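Local coordinates for protein ArsR family transcriptional regulator (Staphylococcus aureus, PDB 6CDB) that probably represses transcription by binding DNA as an ArsR-type winged-helix regulator, with metal sites that bind zinc, at residues 21-24 against 28-31; 34-39 against 90-95; 40-45 against 51-56; 68-73 against 79-84. The protein carries 1 engineered substitution. One frame throughout, in Å; residues are numbered along the deposited sequence.

Contact 1: residues 21-24 against 28-31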
loop_
_atom_site.group_PDB
_atom_site.type_symbol
_atom_site.label_atom_id
_atom_site.label_comp_id
_atom_site.label_asym_id
_atom_site.label_seq_id
_atom_site.Cartn_x
_atom_site.Cartn_y
_atom_site.Cartn_z
ATOM N N LYS A 21 6.102 -3.083 1.558
ATOM C CA LYS A 21 7.338 -3.533 0.927
ATOM C C LYS A 21 7.065 -4.677 -0.037
ATOM O O LYS A 21 7.539 -4.668 -1.177
ATOM C CB LYS A 21 8.355 -3.955 1.990
ATOM C CG LYS A 21 9.270 -2.846 2.413
ATOM C CD LYS A 21 10.241 -3.316 3.487
ATOM C CE LYS A 21 11.169 -2.188 3.899
ATOM N NZ LYS A 21 11.963 -2.567 5.090
ATOM N N ALA A 22 6.274 -5.662 0.397
ATOM C CA ALA A 22 5.944 -6.776 -0.486
ATOM C C ALA A 22 5.123 -6.317 -1.682
ATOM O O ALA A 22 5.281 -6.845 -2.789
ATOM C CB ALA A 22 5.192 -7.852 0.286
ATOM N N LEU A 23 4.231 -5.347 -1.489
ATOM C CA LEU A 23 3.457 -4.883 -2.631
ATOM C C LEU A 23 4.240 -3.945 -3.534
ATOM O O LEU A 23 3.719 -3.553 -4.580
ATOM C CB LEU A 23 2.172 -4.187 -2.159
ATOM C CG LEU A 23 1.107 -5.046 -1.482
ATOM C CD1 LEU A 23 0.070 -4.150 -0.842
ATOM C CD2 LEU A 23 0.450 -5.984 -2.507
ATOM N N GLY A 24 5.450 -3.535 -3.150
ATOM C CA GLY A 24 6.237 -2.678 -4.017
ATOM C C GLY A 24 6.920 -3.485 -5.115
ATOM O O GLY A 24 8.144 -3.477 -5.231
ATOM N N ARG A 28 3.842 -8.489 -8.615
ATOM C CA ARG A 28 2.944 -8.753 -7.494
ATOM C C ARG A 28 1.711 -7.862 -7.554
ATOM O O ARG A 28 0.610 -8.304 -7.228
ATOM C CB ARG A 28 3.665 -8.562 -6.160
ATOM C CG ARG A 28 4.638 -9.673 -5.835
ATOM C CD ARG A 28 5.090 -9.615 -4.383
ATOM N NE ARG A 28 6.331 -10.362 -4.260
ATOM C CZ ARG A 28 7.499 -9.822 -3.956
ATOM N NH1 ARG A 28 7.584 -8.524 -3.667
ATOM N NH2 ARG A 28 8.578 -10.598 -3.908
ATOM N N ILE A 29 1.876 -6.605 -7.967
ATOM C CA ILE A 29 0.715 -5.745 -8.171
ATOM C C ILE A 29 -0.174 -6.296 -9.287
ATOM O O ILE A 29 -1.406 -6.236 -9.203
ATOM C CB ILE A 29 1.173 -4.303 -8.453
ATOM C CG1 ILE A 29 1.720 -3.666 -7.163
ATOM C CG2 ILE A 29 0.033 -3.466 -9.032
ATOM C CD1 ILE A 29 0.736 -3.753 -5.978
ATOM N N ARG A 30 0.430 -6.852 -10.341
ATOM C CA ARG A 30 -0.384 -7.407 -11.423
ATOM C C ARG A 30 -1.168 -8.624 -10.951
ATOM O O ARG A 30 -2.355 -8.795 -11.291
ATOM C CB ARG A 30 0.499 -7.764 -12.623
ATOM C CG ARG A 30 0.977 -6.560 -13.423
ATOM C CD ARG A 30 1.134 -6.951 -14.885
ATOM N NE ARG A 30 2.223 -7.899 -15.056
ATOM C CZ ARG A 30 2.278 -8.849 -15.990
ATOM N NH1 ARG A 30 1.287 -9.020 -16.871
ATOM N NH2 ARG A 30 3.336 -9.639 -16.029
ATOM N N ILE A 31 -0.521 -9.485 -10.170
ATOM C CA ILE A 31 -1.220 -10.625 -9.585
ATOM C C ILE A 31 -2.364 -10.143 -8.695
ATOM O O ILE A 31 -3.493 -10.650 -8.771
ATOM C CB ILE A 31 -0.230 -11.504 -8.801
ATOM C CG1 ILE A 31 0.815 -12.118 -9.748
ATOM C CG2 ILE A 31 -0.976 -12.567 -7.989
ATOM C CD1 ILE A 31 1.928 -12.852 -9.027
#

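Contact 2: residues 34-39 against 90-95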
loop_
_atom_site.group_PDB
_atom_site.type_symbol
_atom_site.label_atom_id
_atom_site.label_comp_id
_atom_site.label_asym_id
_atom_site.label_seq_id
_atom_site.Cartn_x
_atom_site.Cartn_y
_atom_site.Cartn_z
ATOM N N LEU A 34 -5.299 -8.761 -10.683
ATOM C CA LEU A 34 -6.055 -9.874 -11.263
ATOM C C LEU A 34 -6.988 -10.500 -10.227
ATOM O O LEU A 34 -8.175 -10.742 -10.494
ATOM C CB LEU A 34 -5.084 -10.921 -11.833
ATOM C CG LEU A 34 -5.593 -12.088 -12.690
ATOM C CD1 LEU A 34 -4.468 -12.629 -13.578
ATOM C CD2 LEU A 34 -6.171 -13.213 -11.834
ATOM N N LEU A 35 -6.457 -10.783 -9.035
ATOM C CA LEU A 35 -7.271 -11.378 -7.977
ATOM C C LEU A 35 -8.355 -10.426 -7.497
ATOM O O LEU A 35 -9.409 -10.878 -7.027
ATOM C CB LEU A 35 -6.378 -11.798 -6.807
ATOM C CG LEU A 35 -5.399 -12.921 -7.165
ATOM C CD1 LEU A 35 -4.434 -13.197 -6.030
ATOM C CD2 LEU A 35 -6.188 -14.172 -7.514
ATOM N N SER A 36 -8.113 -9.116 -7.605
ATOM C CA SER A 36 -9.114 -8.122 -7.235
ATOM C C SER A 36 -10.298 -8.155 -8.186
ATOM O O SER A 36 -11.427 -7.863 -7.775
ATOM C CB SER A 36 -8.492 -6.726 -7.211
ATOM O OG SER A 36 -8.606 -6.083 -8.462
ATOM N N VAL A 37 -10.060 -8.493 -9.452
ATOM C CA VAL A 37 -11.172 -8.706 -10.379
ATOM C C VAL A 37 -11.832 -10.061 -10.137
ATOM O O VAL A 37 -13.059 -10.154 -10.030
ATOM C CB VAL A 37 -10.688 -8.568 -11.832
ATOM C CG1 VAL A 37 -11.816 -8.932 -12.818
ATOM C CG2 VAL A 37 -10.168 -7.154 -12.085
ATOM N N SER A 38 -11.044 -11.132 -10.047
ATOM C CA SER A 38 -11.633 -12.449 -9.861
ATOM C C SER A 38 -10.625 -13.418 -9.253
ATOM O O SER A 38 -9.443 -13.401 -9.610
ATOM C CB SER A 38 -12.139 -13.015 -11.187
ATOM O OG SER A 38 -12.266 -14.415 -11.077
ATOM N N GLU A 39 -11.112 -14.281 -8.359
ATOM C CA GLU A 39 -10.268 -15.335 -7.811
ATOM C C GLU A 39 -9.813 -16.267 -8.930
ATOM O O GLU A 39 -10.477 -16.407 -9.958
ATOM C CB GLU A 39 -11.021 -16.126 -6.747
ATOM C CG GLU A 39 -12.140 -16.978 -7.329
ATOM C CD GLU A 39 -12.890 -17.767 -6.275
ATOM O OE1 GLU A 39 -12.685 -17.514 -5.068
ATOM O OE2 GLU A 39 -13.686 -18.645 -6.660
ATOM N N MET A 90 -7.825 -1.452 0.185
ATOM C CA MET A 90 -6.500 -0.850 0.047
ATOM C C MET A 90 -6.054 -0.796 -1.412
ATOM O O MET A 90 -5.676 0.270 -1.925
ATOM C CB MET A 90 -5.504 -1.650 0.887
ATOM C CG MET A 90 -4.061 -1.158 0.832
ATOM S SD MET A 90 -2.964 -2.382 1.573
ATOM C CE MET A 90 -4.140 -3.255 2.603
ATOM N N LEU A 91 -6.124 -1.940 -2.106
ATOM C CA LEU A 91 -5.608 -2.027 -3.473
ATOM C C LEU A 91 -6.420 -1.183 -4.449
ATOM O O LEU A 91 -5.853 -0.398 -5.223
ATOM C CB LEU A 91 -5.595 -3.482 -3.935
ATOM C CG LEU A 91 -4.946 -3.688 -5.299
ATOM C CD1 LEU A 91 -3.428 -3.487 -5.211
ATOM C CD2 LEU A 91 -5.321 -5.059 -5.863
ATOM N N LYS A 92 -7.750 -1.356 -4.450
ATOM C CA LYS A 92 -8.603 -0.606 -5.378
ATOM C C LYS A 92 -8.555 0.899 -5.113
ATOM O O LYS A 92 -8.601 1.699 -6.058
ATOM C CB LYS A 92 -10.049 -1.134 -5.315
ATOM C CG LYS A 92 -10.209 -2.495 -6.007
ATOM C CD LYS A 92 -11.530 -3.191 -5.679
ATOM C CE LYS A 92 -11.625 -4.505 -6.455
ATOM N NZ LYS A 92 -12.493 -5.512 -5.771
ATOM N N GLN A 93 -8.473 1.317 -3.842
ATOM C CA GLN A 93 -8.324 2.741 -3.561
ATOM C C GLN A 93 -7.010 3.270 -4.113
ATOM O O GLN A 93 -6.968 4.367 -4.683
ATOM C CB GLN A 93 -8.415 3.026 -2.056
ATOM C CG GLN A 93 -9.808 2.713 -1.452
ATOM C CD GLN A 93 -10.813 3.842 -1.635
ATOM O OE1 GLN A 93 -10.475 5.016 -1.479
ATOM N NE2 GLN A 93 -12.066 3.484 -1.960
ATOM N N ALA A 94 -5.923 2.501 -3.951
ATOM C CA ALA A 94 -4.638 2.916 -4.519
ATOM C C ALA A 94 -4.699 3.017 -6.044
ATOM O O ALA A 94 -4.196 3.984 -6.629
ATOM C CB ALA A 94 -3.538 1.944 -4.089
ATOM N N ILE A 95 -5.310 2.027 -6.707
ATOM C CA ILE A 95 -5.400 2.039 -8.168
ATOM C C ILE A 95 -6.191 3.254 -8.636
ATOM O O ILE A 95 -5.768 3.982 -9.545
ATOM C CB ILE A 95 -6.023 0.726 -8.680
ATOM C CG1 ILE A 95 -5.093 -0.452 -8.407
ATOM C CG2 ILE A 95 -6.350 0.804 -10.176
ATOM C CD1 ILE A 95 -5.691 -1.801 -8.755
#

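Contact 3: residues 40-45 against 51-56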
loop_
_atom_site.group_PDB
_atom_site.type_symbol
_atom_site.label_atom_id
_atom_site.label_comp_id
_atom_site.label_asym_id
_atom_site.label_seq_id
_atom_site.Cartn_x
_atom_site.Cartn_y
_atom_site.Cartn_z
ATOM N N ALA A 40 -8.662 -16.905 -8.734
ATOM C CA ALA A 40 -8.071 -17.674 -9.823
ATOM C C ALA A 40 -7.055 -18.665 -9.276
ATOM O O ALA A 40 -6.571 -18.537 -8.144
ATOM C CB ALA A 40 -7.407 -16.754 -10.857
ATOM N N SER A 41 -6.735 -19.651 -10.109
ATOM C CA SER A 41 -5.715 -20.647 -9.836
ATOM C C SER A 41 -4.358 -20.130 -10.285
ATOM O O SER A 41 -4.257 -19.147 -11.016
ATOM C CB SER A 41 -6.033 -21.950 -10.567
ATOM O OG SER A 41 -5.960 -21.747 -11.970
ATOM N N VAL A 42 -3.303 -20.828 -9.860
ATOM C CA VAL A 42 -1.953 -20.476 -10.304
ATOM C C VAL A 42 -1.829 -20.595 -11.818
ATOM O O VAL A 42 -1.238 -19.730 -12.474
ATOM C CB VAL A 42 -0.898 -21.341 -9.589
ATOM C CG1 VAL A 42 0.482 -21.157 -10.251
ATOM C CG2 VAL A 42 -0.837 -20.975 -8.101
ATOM N N GLY A 43 -2.366 -21.672 -12.396
ATOM C CA GLY A 43 -2.294 -21.832 -13.842
ATOM C C GLY A 43 -2.968 -20.697 -14.589
ATOM O O GLY A 43 -2.443 -20.192 -15.586
ATOM N N HIS A 44 -4.121 -20.251 -14.096
ATOM C CA HIS A 44 -4.818 -19.157 -14.761
ATOM C C HIS A 44 -4.079 -17.834 -14.599
ATOM O O HIS A 44 -3.979 -17.055 -15.557
ATOM C CB HIS A 44 -6.241 -19.037 -14.225
ATOM C CG HIS A 44 -7.011 -17.912 -14.840
ATOM N ND1 HIS A 44 -7.178 -16.694 -14.216
ATOM C CD2 HIS A 44 -7.634 -17.808 -16.040
ATOM C CE1 HIS A 44 -7.882 -15.894 -14.996
ATOM N NE2 HIS A 44 -8.174 -16.546 -16.107
ATOM N N ILE A 45 -3.571 -17.549 -13.396
ATOM C CA ILE A 45 -2.796 -16.327 -13.184
ATOM C C ILE A 45 -1.589 -16.313 -14.106
ATOM O O ILE A 45 -1.326 -15.332 -14.815
ATOM C CB ILE A 45 -2.362 -16.215 -11.711
ATOM C CG1 ILE A 45 -3.581 -16.128 -10.781
ATOM C CG2 ILE A 45 -1.413 -15.014 -11.521
ATOM C CD1 ILE A 45 -3.253 -16.382 -9.313
ATOM N N LEU A 51 3.421 -15.107 -16.943
ATOM C CA LEU A 51 4.429 -15.363 -15.930
ATOM C C LEU A 51 4.489 -16.867 -15.712
ATOM O O LEU A 51 3.478 -17.559 -15.848
ATOM C CB LEU A 51 4.089 -14.634 -14.611
ATOM C CG LEU A 51 3.957 -13.114 -14.739
ATOM C CD1 LEU A 51 3.363 -12.474 -13.474
ATOM C CD2 LEU A 51 5.340 -12.511 -15.083
ATOM N N SER A 52 5.670 -17.384 -15.409
ATOM C CA SER A 52 5.774 -18.821 -15.212
ATOM C C SER A 52 5.008 -19.244 -13.962
ATOM O O SER A 52 4.778 -18.454 -13.044
ATOM C CB SER A 52 7.238 -19.246 -15.103
ATOM O OG SER A 52 7.766 -18.919 -13.836
ATOM N N GLN A 53 4.587 -20.512 -13.937
ATOM C CA GLN A 53 3.889 -21.011 -12.756
ATOM C C GLN A 53 4.798 -21.005 -11.532
ATOM O O GLN A 53 4.345 -20.704 -10.424
ATOM C CB GLN A 53 3.329 -22.413 -13.014
ATOM C CG GLN A 53 2.236 -22.442 -14.081
ATOM C CD GLN A 53 1.242 -23.583 -13.895
ATOM O OE1 GLN A 53 1.051 -24.093 -12.786
ATOM N NE2 GLN A 53 0.594 -23.980 -14.986
ATOM N N SER A 54 6.082 -21.347 -11.712
ATOM C CA SER A 54 7.061 -21.259 -10.629
ATOM C C SER A 54 7.051 -19.883 -9.977
ATOM O O SER A 54 6.961 -19.753 -8.751
ATOM C CB SER A 54 8.464 -21.558 -11.167
ATOM O OG SER A 54 8.639 -22.936 -11.385
ATOM N N ASN A 55 7.183 -18.847 -10.804
ATOM C CA ASN A 55 7.265 -17.480 -10.318
ATOM C C ASN A 55 5.972 -17.070 -9.613
ATOM O O ASN A 55 6.001 -16.555 -8.492
ATOM C CB ASN A 55 7.577 -16.558 -11.501
ATOM C CG ASN A 55 7.862 -15.142 -11.074
ATOM O OD1 ASN A 55 8.160 -14.893 -9.907
ATOM N ND2 ASN A 55 7.768 -14.199 -12.014
ATOM N N VAL A 56 4.823 -17.304 -10.256
ATOM C CA VAL A 56 3.537 -16.978 -9.636
ATOM C C VAL A 56 3.426 -17.645 -8.272
ATOM O O VAL A 56 3.057 -17.010 -7.273
ATOM C CB VAL A 56 2.372 -17.394 -10.556
ATOM C CG1 VAL A 56 1.047 -17.221 -9.830
ATOM C CG2 VAL A 56 2.388 -16.595 -11.863
#

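Contact 4: residues 68-73 against 79-84. With ZN (zinc ion), chain C.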
loop_
_atom_site.group_PDB
_atom_site.type_symbol
_atom_site.label_atom_id
_atom_site.label_comp_id
_atom_site.label_asym_id
_atom_site.label_seq_id
_atom_site.Cartn_x
_atom_site.Cartn_y
_atom_site.Cartn_z
ATOM N N LEU A 68 -2.062 -11.362 2.644
ATOM C CA LEU A 68 -2.580 -10.540 1.558
ATOM C C LEU A 68 -3.403 -11.332 0.548
ATOM O O LEU A 68 -4.277 -10.756 -0.109
ATOM C CB LEU A 68 -1.421 -9.821 0.852
ATOM C CG LEU A 68 -0.680 -8.855 1.799
ATOM C CD1 LEU A 68 0.501 -8.224 1.097
ATOM C CD2 LEU A 68 -1.633 -7.793 2.338
ATOM N N VAL A 69 -3.140 -12.634 0.399
ATOM C CA VAL A 69 -3.997 -13.534 -0.360
ATOM C C VAL A 69 -4.267 -14.751 0.508
ATOM O O VAL A 69 -3.550 -15.027 1.468
ATOM C CB VAL A 69 -3.374 -13.976 -1.704
ATOM C CG1 VAL A 69 -3.114 -12.769 -2.594
ATOM C CG2 VAL A 69 -2.081 -14.769 -1.458
ATOM N N LYS A 70 -5.329 -15.471 0.171
ATOM C CA LYS A 70 -5.612 -16.761 0.777
ATOM C C LYS A 70 -5.936 -17.737 -0.344
ATOM O O LYS A 70 -6.147 -17.338 -1.500
ATOM C CB LYS A 70 -6.769 -16.674 1.775
ATOM C CG LYS A 70 -8.091 -16.293 1.116
ATOM C CD LYS A 70 -9.211 -16.181 2.138
ATOM C CE LYS A 70 -10.532 -15.860 1.456
ATOM N NZ LYS A 70 -10.379 -14.689 0.549
ATOM N N ALA A 71 -5.987 -19.029 -0.003
ATOM C CA ALA A 71 -6.227 -20.056 -1.008
ATOM C C ALA A 71 -7.163 -21.132 -0.473
ATOM O O ALA A 71 -7.130 -21.468 0.713
ATOM C CB ALA A 71 -4.912 -20.692 -1.478
ATOM N N LYS A 72 -7.998 -21.666 -1.364
ATOM C CA LYS A 72 -8.886 -22.780 -1.066
ATOM C C LYS A 72 -8.715 -23.837 -2.148
ATOM O O LYS A 72 -8.371 -23.523 -3.286
ATOM C CB LYS A 72 -10.361 -22.336 -0.998
ATOM C CG LYS A 72 -11.312 -23.421 -0.513
ATOM C CD LYS A 72 -11.095 -23.752 0.966
ATOM C CE LYS A 72 -10.911 -25.253 1.197
ATOM N NZ LYS A 72 -9.476 -25.664 1.071
ATOM N N ARG A 73 -8.944 -25.095 -1.794
ATOM C CA ARG A 73 -8.856 -26.170 -2.773
ATOM C C ARG A 73 -10.237 -26.402 -3.378
ATOM O O ARG A 73 -11.203 -26.662 -2.655
ATOM C CB ARG A 73 -8.309 -27.449 -2.145
ATOM C CG ARG A 73 -8.433 -28.653 -3.058
ATOM C CD ARG A 73 -7.429 -29.730 -2.705
ATOM N NE ARG A 73 -7.070 -30.519 -3.877
ATOM C CZ ARG A 73 -6.043 -30.247 -4.679
ATOM N NH1 ARG A 73 -5.265 -29.197 -4.435
ATOM N NH2 ARG A 73 -5.792 -31.026 -5.726
ATOM N N ILE A 79 -7.275 -22.285 -5.586
ATOM C CA ILE A 79 -7.855 -21.021 -6.017
ATOM C C ILE A 79 -7.432 -19.949 -5.022
ATOM O O ILE A 79 -7.664 -20.086 -3.812
ATOM C CB ILE A 79 -9.383 -21.122 -6.115
ATOM C CG1 ILE A 79 -9.769 -22.256 -7.064
ATOM C CG2 ILE A 79 -9.994 -19.803 -6.549
ATOM C CD1 ILE A 79 -9.016 -22.238 -8.370
ATOM N N TYR A 80 -6.809 -18.888 -5.526
ATOM C CA TYR A 80 -6.358 -17.784 -4.699
ATOM C C TYR A 80 -7.326 -16.616 -4.775
ATOM O O TYR A 80 -8.064 -16.456 -5.747
ATOM C CB TYR A 80 -4.956 -17.329 -5.107
ATOM C CG TYR A 80 -3.900 -18.297 -4.634
ATOM C CD1 TYR A 80 -3.699 -19.498 -5.301
ATOM C CD2 TYR A 80 -3.112 -18.021 -3.516
ATOM C CE1 TYR A 80 -2.750 -20.401 -4.876
ATOM C CE2 TYR A 80 -2.150 -18.928 -3.080
ATOM C CZ TYR A 80 -1.981 -20.116 -3.773
ATOM O OH TYR A 80 -1.045 -21.042 -3.382
ATOM N N SER A 81 -7.312 -15.796 -3.725
ATOM C CA SER A 81 -8.128 -14.597 -3.691
ATOM C C SER A 81 -7.449 -13.588 -2.781
ATOM O O SER A 81 -6.588 -13.942 -1.972
ATOM C CB SER A 81 -9.543 -14.912 -3.197
ATOM O OG SER A 81 -9.482 -15.572 -1.939
ATOM N N LEU A 82 -7.826 -12.322 -2.929
ATOM C CA LEU A 82 -7.421 -11.343 -1.928
ATOM C C LEU A 82 -7.945 -11.787 -0.569
ATOM O O LEU A 82 -9.049 -12.334 -0.461
ATOM C CB LEU A 82 -7.940 -9.951 -2.287
ATOM C CG LEU A 82 -7.429 -9.354 -3.603
ATOM C CD1 LEU A 82 -7.757 -7.866 -3.704
ATOM C CD2 LEU A 82 -5.929 -9.599 -3.791
ATOM N N ASP A 83 -7.144 -11.557 0.474
ATOM C CA ASP A 83 -7.410 -12.193 1.761
ATOM C C ASP A 83 -8.763 -11.776 2.332
ATOM O O ASP A 83 -9.574 -12.631 2.697
ATOM C CB ASP A 83 -6.289 -11.883 2.750
ATOM C CG ASP A 83 -6.591 -12.408 4.154
ATOM O OD1 ASP A 83 -6.248 -13.579 4.429
ATOM O OD2 ASP A 83 -7.190 -11.658 4.970
ATOM N N ASP A 84 -9.026 -10.472 2.423
ATOM C CA ASP A 84 -10.325 -9.999 2.910
ATOM C C ASP A 84 -10.598 -8.619 2.319
ATOM O O ASP A 84 -9.858 -8.129 1.461
ATOM C CB ASP A 84 -10.380 -10.019 4.450
ATOM C CG ASP A 84 -9.447 -8.993 5.114
ATOM O OD1 ASP A 84 -9.192 -9.123 6.338
ATOM O OD2 ASP A 84 -8.961 -8.052 4.446
HETATM ZN ZN ZN C . -8.341 -7.621 7.102
HETATM O O HOH W 1 -3.989 -15.086 4.116
#

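Contact 1: residues 21-24 against 28-31
Leu23 and Arg28 bring the two backbones closest together, their CA atoms 6.2 Å apart where helix 10-23 gives way to helix 26-37. The chain turns sharply here, and Gly24 N bonds back to Lys21 O. The carbonyls of Ala22 and Leu23 face the second helix, and each meets a different kind of side chain. Arg28 answers the first: NH1 donates to Ala22 O over 3.0 Å, lying in the carbonyl plane on a lone pair, although the oxygen is tilted 18° from the plane of the guanidinium. Extended from CG to NE, the arginine also runs its CD past Ala22 O at 3.2 Å. Ile29 takes the second carbonyl without any polar bond, setting both CG1 and CD1 against Leu23 O. Its CD1 then reaches CB and CD2 of Leu23, each at 4.1 Å, and the two side chains cross at about a right angle. Phe20 of the second subunit packs on both of these residues, while Gln59 accepts a weak bond from Arg28 NE. The chemistry is divided: a cationic group meets a carbonyl of the last turn of helix 10-23, where the helix dipole should favour positive charge, and the hydrocarbon of Leu23 and Ile29 faces the dimer partner.

Contact 2: residues 34-39 against 90-95
Ser36 meets Leu91 and Lys92 where two helices of the winged helix-turn-helix fold lie against each other: helix 26-37 of the core and helix 85-99, the C-terminal helix that takes part in the dimer. The first shell is small. Ser36 CB rests against Leu91 CD2 at 3.8 Å on one flank and against Lys92 CE at 3.9 Å on another. Beyond CE, the ammonium of Lys92 gives a weak hydrogen bond to Ser36 O, 3.3 Å from NZ, so the lysine lays its CE on the serine and touches the helix backbone with its charge. An extended chain beyond CG lets Lys92 span the gap, for the closest CA atoms, those of Ser36 and Lys92, are 7.8 Å apart. In Leu91, CG anti to the backbone N (chi1 -174°) combines with a chi2 near 71° to put CD2 on the serine. Farther out, Met32 packs on Leu91 and Leu82 of strand 77-82 on Ser36, while Met90 meets Met90 of the second subunit. Ser36 OG bonds not across the interface but to Glu33 O, one turn back in its own helix. Past the helix end a second hydroxyl, Ser38 OG, donates to Glu39 O over 2.9 Å.

Contact 3: residues 40-45 against 51-56
Val42 and Val56 share one rotamer, CG1 anti to the backbone N (chi1 169° and 173°), which points each CG1 at the facing helix, where the two methyls meet at 4.0 Å. In Ile45 it is CG2 that holds the equivalent place, and this branch comes closer still, 3.7 Å from Val56 CG1 and 4.1 Å from Val56 CG2. Val56 is therefore gripped by two residues one turn apart on the facing helix, its CG1 shared between them. The outer margin belongs to Gln53. Its extended side chain lays the amide beside the helix start, with NE2 3.8 Å from Gly43 CA and OE1 3.9 Å from Val42 CG1; these are van der Waals approaches. Each helix opens with a serine N-cap: Ser41 OG accepts from His44 N, and Ser52 OG from Asn55 N at 3.1 Å. These caps lie at the start of the turns that carry Val42, Ile45, Gln53 and Val56. Inward, Leu60 of helix 53-65 touches both Val42 and Ile45, and Tyr80 covers Val42 from the sheet. Two helices joined by a short turn around a small aliphatic core make up the helix-turn-helix, here formed by helices 42-49 and 53-65; as in other ArsR proteins, the second probably enters the DNA groove.

Contact 4: residues 68-73 against 79-84
Ala71 sets its CB over the face of the Tyr80 ring, 3.7 Å from the centroid and only 12° off the ring normal, a CH-pi contact between partners of a non-hydrogen-bonded pair. Val69 CG2 approaches the same ring at its edge, 4.0 Å from Tyr80 CD2. Around this apolar centre the two antiparallel strands, running at 149° to each other, are laced by backbone bonds at Lys70 with Ser81 and Lys72 with Ile79, whose side chains occupy the sheet face away from the tyrosine. At the polar end, Lys70 leaves the backbone with CG between N and the carbonyl carbon (chi1 64°), then bends at its last torsion to curl over the partner strand. Its NZ donates to Ser81 OG at 2.8 Å and to Asp83 O at 3.1 Å, coming from above the latter's carbonyl plane. Beyond the last bridge, Asp83 N donates to Leu68 O, and a water donates to both Val69 O and Asp83 OD1. Next along, Asp84 OD1 binds the zinc ion at 1.9 Å, joined by His86 and by His97 and His100 of the second subunit. The hairpin is the wing of the fold: Val69 and Leu82 pack on Met32 and Leu35 of helix 26-37, Tyr80 lies on Leu60 and Lys64 of helix 53-65, and strand 40-41 borders strand 77-82.

Along the chain, contacts 1, 3 and 4 follow in series, and contact 2 closes a long loop that encloses both 3 and 4. Helix 26-37 serves contacts 1 and 2, whose centres lie about 11 Å apart and which touch through Ile29 and Leu91; Leu35 carries its packing on to Ala40 and Ile45 of contact 3 and Val69 of contact 4. Contacts 3 and 4, their centres about 14 Å apart, meet in one antiparallel sheet, where Ala40 O and Tyr80 N probably form a hydrogen bond. The helix-turn-helix, the wing and the dimer-facing helices thus share a continuous core, consistent with communication between zinc sites and DNA-binding elements.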